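Local coordinates for protein subclass B3 metallo-beta-lactamase (Sphingobium indicum, PDB 7LUU) that probably hydrolyses beta-lactam antibiotics as a zinc-dependent subclass B3 metallo-beta-lactamase, using two zinc ions, at residues M100-V105 and F110-I115. Residues are numbered along the deposited sequence; the frame is centred on the assembly and turned at random.
Sequences MILSNV and FDPRDI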
ATOM      1  N   MET A 100     -14.689  -8.363   3.908  1.00 18.32           N
ATOM      2  CA  MET A 100     -14.156  -9.359   2.972  1.00 18.48           C
ATOM      3  C   MET A 100     -12.728  -9.732   3.350  1.00 14.58           C
ATOM      4  O   MET A 100     -12.352 -10.899   3.319  1.00 17.17           O
ATOM      5  CB  MET A 100     -14.248  -8.769   1.541  1.00 20.27           C
ATOM      6  CG  MET A 100     -15.689  -8.179   1.126  1.00 24.99           C
ATOM      7  SD  MET A 100     -15.431  -7.210  -0.397  1.00 29.00           S
ATOM      8  CE  MET A 100     -17.076  -6.526  -0.580  1.00 31.09           C
ATOM      9  N   ILE A 101     -11.927  -8.738   3.757  1.00 14.79           N
ATOM     10  CA  ILE A 101     -10.561  -9.019   4.225  1.00 14.88           C
ATOM     11  C   ILE A 101     -10.577  -9.918   5.451  1.00 13.69           C
ATOM     12  O   ILE A 101      -9.817 -10.908   5.520  1.00 15.37           O
ATOM     13  CB  ILE A 101      -9.825  -7.700   4.531  1.00 12.56           C
ATOM     14  CG1 ILE A 101      -9.553  -7.015   3.190  1.00 13.34           C
ATOM     15  CG2 ILE A 101      -8.434  -7.980   5.212  1.00 14.03           C
ATOM     16  CD1 ILE A 101      -9.153  -5.494   3.364  1.00 16.77           C
ATOM     17  N   LEU A 102     -11.409  -9.582   6.438  1.00 15.91           N
ATOM     18  CA  LEU A 102     -11.436 -10.376   7.665  1.00 16.81           C
ATOM     19  C   LEU A 102     -11.914 -11.802   7.354  1.00 14.07           C
ATOM     20  O   LEU A 102     -11.405 -12.769   7.925  1.00 16.28           O
ATOM     21  CB  LEU A 102     -12.362  -9.709   8.693  1.00 20.04           C
ATOM     22  CG  LEU A 102     -11.956  -8.313   9.204  1.00 23.99           C
ATOM     23  CD1 LEU A 102     -13.079  -7.603  10.001  1.00 26.08           C
ATOM     24  CD2 LEU A 102     -10.679  -8.448   9.960  1.00 32.47           C
ATOM     25  N   SER A 103     -12.895 -11.942   6.469  1.00 16.05           N
ATOM     26  CA  SER A 103     -13.302 -13.268   6.024  1.00 16.74           C
ATOM     27  C   SER A 103     -12.121 -14.048   5.429  1.00 20.73           C
ATOM     28  O   SER A 103     -11.962 -15.246   5.690  1.00 18.34           O
ATOM     29  CB  SER A 103     -14.441 -13.147   5.004  1.00 19.38           C
ATOM     30  OG  SER A 103     -14.820 -14.434   4.521  1.00 23.77           O
ATOM     31  N   ASN A 104     -11.322 -13.390   4.571  1.00 16.33           N
ATOM     32  CA  ASN A 104     -10.178 -14.061   3.969  1.00 15.28           C
ATOM     33  C   ASN A 104      -9.163 -14.468   5.041  1.00 14.93           C
ATOM     34  O   ASN A 104      -8.527 -15.528   4.944  1.00 15.77           O
ATOM     35  CB  ASN A 104      -9.543 -13.145   2.938  1.00 14.85           C
ATOM     36  CG  ASN A 104     -10.309 -13.146   1.619  1.00 17.91           C
ATOM     37  OD1 ASN A 104     -11.162 -14.044   1.370  1.00 21.74           O
ATOM     38  ND2 ASN A 104     -10.038 -12.163   0.768  1.00 14.86           N
ATOM     39  N   VAL A 105      -8.974 -13.623   6.057  1.00 13.86           N
ATOM     40  CA  VAL A 105      -8.050 -13.959   7.145  1.00 15.26           C
ATOM     41  C   VAL A 105      -8.536 -15.236   7.847  1.00 16.31           C
ATOM     42  O   VAL A 105      -7.763 -16.166   8.115  1.00 17.95           O
ATOM     43  CB  VAL A 105      -7.977 -12.766   8.129  1.00 15.73           C
ATOM     44  CG1 VAL A 105      -7.206 -13.122   9.367  1.00 17.45           C
ATOM     45  CG2 VAL A 105      -7.268 -11.586   7.440  1.00 14.63           C
ATOM     46  N   PHE A 110      -6.858 -18.054  10.544  1.00 17.75           N
ATOM     47  CA  PHE A 110      -6.368 -17.097  11.527  1.00 17.48           C
ATOM     48  C   PHE A 110      -7.538 -16.360  12.190  1.00 19.96           C
ATOM     49  O   PHE A 110      -8.640 -16.244  11.622  1.00 21.45           O
ATOM     50  CB  PHE A 110      -5.447 -16.072  10.837  1.00 17.48           C
ATOM     51  CG  PHE A 110      -4.131 -16.655  10.337  1.00 18.64           C
ATOM     52  CD1 PHE A 110      -3.154 -17.002  11.226  1.00 18.68           C
ATOM     53  CD2 PHE A 110      -3.881 -16.734   8.988  1.00 18.54           C
ATOM     54  CE1 PHE A 110      -1.939 -17.515  10.811  1.00 23.20           C
ATOM     55  CE2 PHE A 110      -2.650 -17.274   8.534  1.00 20.00           C
ATOM     56  CZ  PHE A 110      -1.706 -17.661   9.431  1.00 23.31           C
ATOM     57  N   ASP A 111      -7.269 -15.842  13.402  1.00 19.18           N
ATOM     58  CA  ASP A 111      -8.223 -15.025  14.146  1.00 18.22           C
ATOM     59  C   ASP A 111      -7.843 -13.573  13.931  1.00 16.16           C
ATOM     60  O   ASP A 111      -6.747 -13.168  14.359  1.00 17.96           O
ATOM     61  CB  ASP A 111      -8.165 -15.383  15.631  1.00 17.91           C
ATOM     62  CG  ASP A 111      -9.241 -14.710  16.445  1.00 19.50           C
ATOM     63  OD1 ASP A 111      -9.836 -13.707  15.994  1.00 21.58           O
ATOM     64  OD2 ASP A 111      -9.478 -15.199  17.601  1.00 28.53           O
ATOM     65  N   PRO A 112      -8.729 -12.761  13.332  1.00 16.90           N
ATOM     66  CA  PRO A 112      -8.411 -11.341  13.117  1.00 18.13           C
ATOM     67  C   PRO A 112      -8.139 -10.593  14.402  1.00 18.55           C
ATOM     68  O   PRO A 112      -7.449  -9.571  14.345  1.00 18.33           O
ATOM     69  CB  PRO A 112      -9.688 -10.812  12.437  1.00 20.41           C
ATOM     70  CG  PRO A 112     -10.230 -12.025  11.690  1.00 17.96           C
ATOM     71  CD  PRO A 112      -9.953 -13.166  12.622  1.00 19.08           C
ATOM     72  N   ARG A 113      -8.628 -11.082  15.547  1.00 18.01           N
ATOM     73  CA  ARG A 113      -8.309 -10.419  16.808  1.00 17.71           C
ATOM     74  C   ARG A 113      -6.814 -10.465  17.115  1.00 20.16           C
ATOM     75  O   ARG A 113      -6.354  -9.714  18.002  1.00 18.77           O
ATOM     76  CB  ARG A 113      -9.093 -11.073  17.951  1.00 19.85           C
ATOM     77  CG  ARG A 113     -10.588 -10.700  17.892  1.00 21.25           C
ATOM     78  CD  ARG A 113     -11.418 -11.481  18.964  1.00 18.19           C
ATOM     79  NE  ARG A 113     -11.412 -12.876  18.600  1.00 19.83           N
ATOM     80  CZ  ARG A 113     -12.140 -13.767  19.244  1.00 22.73           C
ATOM     81  NH1 ARG A 113     -12.085 -15.016  18.845  1.00 22.44           N
ATOM     82  NH2 ARG A 113     -12.895 -13.385  20.322  1.00 21.00           N
ATOM     83  N   ASP A 114      -6.046 -11.294  16.386  1.00 17.98           N
ATOM     84  CA  ASP A 114      -4.608 -11.337  16.569  1.00 15.68           C
ATOM     85  C   ASP A 114      -3.845 -10.363  15.681  1.00 16.88           C
ATOM     86  O   ASP A 114      -2.620 -10.377  15.709  1.00 17.69           O
ATOM     87  CB  ASP A 114      -4.109 -12.751  16.278  1.00 18.35           C
ATOM     88  CG  ASP A 114      -4.593 -13.763  17.318  1.00 24.51           C
ATOM     89  OD1 ASP A 114      -4.849 -13.370  18.483  1.00 25.48           O
ATOM     90  OD2 ASP A 114      -4.703 -14.970  16.952  1.00 26.51           O
ATOM     91  N   ILE A 115      -4.525  -9.513  14.909  1.00 17.37           N
ATOM     92  CA  ILE A 115      -3.825  -8.545  14.062  1.00 17.65           C
ATOM     93  C   ILE A 115      -3.410  -7.384  14.958  1.00 14.80           C
ATOM     94  O   ILE A 115      -4.255  -6.723  15.589  1.00 17.51           O
ATOM     95  CB  ILE A 115      -4.728  -8.058  12.905  1.00 16.60           C
ATOM     96  CG1 ILE A 115      -5.025  -9.247  11.961  1.00 16.95           C
ATOM     97  CG2 ILE A 115      -4.008  -6.900  12.131  1.00 13.74           C
ATOM     98  CD1 ILE A 115      -6.181  -9.003  10.976  1.00 17.04           C
TER
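At the edge of the F110 ring, near its plane, lies the carbonyl oxygen of V105, with CD2 of F110 4.0 Å from V105 O. Neither face of this ring is met by the helical segment 100-105; the end of the side chain leads away, and F110 packs on L80, D82 and L87 and stands edge-to-face with Y69. The guanidinium of R113 and the carboxylate of D111 pair within the turn. The guanidinium has D111 CG at its edge, in plane, and takes the carboxylate side-on: NE meets OD1 on its syn lone pair, while R113 NH1 reaches D111 OD2 at 2.9 Å, with that oxygen tilted 26° from the guanidinium plane. R113 N approaches D111 OD1 from above the carboxylate, closing an Asx turn at the head of the 3-10 segment 112-114.

One hydrogen bond crosses the contact, from F110 N to V105 O at 3.2 Å, with an N-H...O angle of 156°. Beside it the fit is apolar. Chi1 of 172° sets CG1 of V105 anti to the backbone N and beside the carbonyl carbon, where it meets F110 CB at 3.7 Å and P112 CG at 4.0 Å. One helical turn earlier, L102 brings its CD2 methyl to 3.6 Å from P112 CB. The proline ring therefore meets methyls of L102 and V105, its CB nearer the former and its CG in contact with both.

L102 also packs on L134 of helix 131-138, and I115 starts strand 115-119 beside L87 and L89. The contact lies in the return half of a beta-alpha-beta crossover from strand 87-90 through helix 98-107 to strand 115-119. Chemically, one backbone bond and a small set of methyl and ring-carbon contacts join the segments, whereas the charged pair adds ionic and hydrogen-bond links within the turn and none to the helical segment.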